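Local coordinates for protein type IV pilin structural subunit (Pseudomonas aeruginosa, PDB 3JYZ) that probably assembles through its N-terminal helix into type IV pili, the thin surface filaments of the bacterium, as their main structural subunit, at residues 67-72 against 89-94. Residues are numbered along the deposited sequence; the frame is centred on the assembly and turned at random.
Sequences TGVITI and ILSPYI
I70 and L90 form a hydrogen-bonded antiparallel pair in the pilin fold, an antiparallel sheet laid against the long helix 4-28, and illustrate how one closed ring of backbone bonds sets the register for the side chains around it. Both bonds are short and nearly straight: I70 N reaches L90 O at 2.8 Å and L90 N returns to I70 O at 2.8 Å. The same oxygens also receive CA-H...O contacts, from V69 and I89 respectively.

Side-chain contacts divide between the two faces. On the face turned to helix 4-28, I70 and L90 touch through their CB atoms, while I72 CD1 meets L90 CD1 at 4.0 Å; A18 and L15 of the helix pack on L90. On the other face, T71 and I89 run side by side, I89 CD1 lying against both branches of T71, the hydroxyl OG1 (3.5 Å) and the methyl CG2 (3.9 Å). V69 CG1, anti to its backbone N (chi1 173°), presses on I89 CG2 at 3.4 Å, tighter than usual for two carbons.

Before strand 70-74, G68 turns with a positive phi of 87°, where a CB would jam against the carbonyl O of T67 and crowd P92 CG, so the position calls for glycine; P92 brings its ring against that turn, CG lying 3.4 Å from G68 O.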
loop_
_atom_site.group_PDB
_atom_site.type_symbol
_atom_site.label_atom_id
_atom_site.label_comp_id
_atom_site.label_asym_id
_atom_site.label_seq_id
_atom_site.Cartn_x
_atom_site.Cartn_y
_atom_site.Cartn_z
ATOM N N THR A 67 -0.787 3.605 11.247
ATOM C CA THR A 67 0.270 4.322 10.534
ATOM C C THR A 67 -0.149 4.715 9.122
ATOM O O THR A 67 0.519 5.540 8.488
ATOM C CB THR A 67 1.556 3.506 10.436
ATOM O OG1 THR A 67 1.319 2.343 9.628
ATOM C CG2 THR A 67 2.031 3.078 11.816
ATOM N N GLY A 68 -1.233 4.114 8.629
ATOM C CA GLY A 68 -1.711 4.374 7.279
ATOM C C GLY A 68 -1.047 3.495 6.228
ATOM O O GLY A 68 -1.414 3.543 5.047
ATOM N N VAL A 69 -0.080 2.679 6.644
ATOM C CA VAL A 69 0.602 1.774 5.717
ATOM C C VAL A 69 -0.319 0.635 5.282
ATOM O O VAL A 69 -0.933 -0.021 6.120
ATOM C CB VAL A 69 1.892 1.205 6.323
ATOM C CG1 VAL A 69 2.490 0.124 5.403
ATOM C CG2 VAL A 69 2.902 2.325 6.559
ATOM N N ILE A 70 -0.415 0.403 3.973
ATOM C CA ILE A 70 -1.317 -0.607 3.432
ATOM C C ILE A 70 -0.557 -1.854 2.990
ATOM O O ILE A 70 0.431 -1.764 2.269
ATOM C CB ILE A 70 -2.087 -0.059 2.210
ATOM C CG1 ILE A 70 -3.014 1.088 2.625
ATOM C CG2 ILE A 70 -2.884 -1.172 1.515
ATOM C CD1 ILE A 70 -3.618 1.869 1.462
ATOM N N THR A 71 -1.024 -3.022 3.416
ATOM C CA THR A 71 -0.481 -4.283 2.922
ATOM C C THR A 71 -1.503 -4.939 2.014
ATOM O O THR A 71 -2.652 -5.163 2.418
ATOM C CB THR A 71 -0.153 -5.247 4.073
ATOM O OG1 THR A 71 0.801 -4.628 4.939
ATOM C CG2 THR A 71 0.416 -6.559 3.538
ATOM N N ILE A 72 -1.094 -5.225 0.783
ATOM C CA ILE A 72 -1.922 -5.997 -0.128
ATOM C C ILE A 72 -1.394 -7.422 -0.131
ATOM O O ILE A 72 -0.205 -7.655 -0.401
ATOM C CB ILE A 72 -1.838 -5.466 -1.548
ATOM C CG1 ILE A 72 -2.203 -3.984 -1.591
ATOM C CG2 ILE A 72 -2.741 -6.286 -2.469
ATOM C CD1 ILE A 72 -1.925 -3.359 -2.955
ATOM N N ILE A 89 3.583 -3.580 -0.162
ATOM C CA ILE A 89 3.379 -2.572 0.865
ATOM C C ILE A 89 3.241 -1.199 0.204
ATOM O O ILE A 89 4.050 -0.836 -0.653
ATOM C CB ILE A 89 4.562 -2.518 1.845
ATOM C CG1 ILE A 89 4.901 -3.914 2.384
ATOM C CG2 ILE A 89 4.267 -1.523 2.972
ATOM C CD1 ILE A 89 3.787 -4.561 3.143
ATOM N N LEU A 90 2.209 -0.452 0.583
ATOM C CA LEU A 90 2.036 0.928 0.134
ATOM C C LEU A 90 2.209 1.840 1.347
ATOM O O LEU A 90 1.429 1.770 2.295
ATOM C CB LEU A 90 0.655 1.148 -0.492
ATOM C CG LEU A 90 0.196 0.127 -1.536
ATOM C CD1 LEU A 90 -1.178 0.485 -2.122
ATOM C CD2 LEU A 90 1.206 -0.031 -2.653
ATOM N N SER A 91 3.225 2.699 1.305
ATOM C CA SER A 91 3.584 3.536 2.449
ATOM C C SER A 91 3.335 5.003 2.106
ATOM O O SER A 91 3.876 5.508 1.122
ATOM C CB SER A 91 5.060 3.325 2.799
ATOM O OG SER A 91 5.324 1.966 3.131
ATOM N N PRO A 92 2.502 5.690 2.903
ATOM C CA PRO A 92 2.148 7.089 2.617
ATOM C C PRO A 92 3.041 8.131 3.301
ATOM O O PRO A 92 3.531 7.923 4.416
ATOM C CB PRO A 92 0.722 7.214 3.163
ATOM C CG PRO A 92 0.640 6.183 4.255
ATOM C CD PRO A 92 1.688 5.114 3.990
ATOM N N TYR A 93 3.225 9.260 2.615
ATOM C CA TYR A 93 4.025 10.378 3.109
ATOM C C TYR A 93 3.303 11.675 2.817
ATOM O O TYR A 93 2.573 11.778 1.845
ATOM C CB TYR A 93 5.389 10.411 2.410
ATOM C CG TYR A 93 6.201 9.176 2.682
ATOM C CD1 TYR A 93 5.933 7.985 2.010
ATOM C CD2 TYR A 93 7.212 9.183 3.634
ATOM C CE1 TYR A 93 6.660 6.844 2.279
ATOM C CE2 TYR A 93 7.948 8.037 3.906
ATOM C CZ TYR A 93 7.664 6.868 3.222
ATOM O OH TYR A 93 8.396 5.720 3.483
ATOM N N ILE A 94 3.500 12.674 3.665
ATOM C CA ILE A 94 3.027 14.006 3.333
ATOM C C ILE A 94 4.179 14.829 2.795
ATOM O O ILE A 94 5.265 14.855 3.375
ATOM C CB ILE A 94 2.354 14.709 4.530
ATOM C CG1 ILE A 94 0.926 14.187 4.683
ATOM C CG2 ILE A 94 2.324 16.223 4.312
ATOM C CD1 ILE A 94 0.252 14.576 5.956
#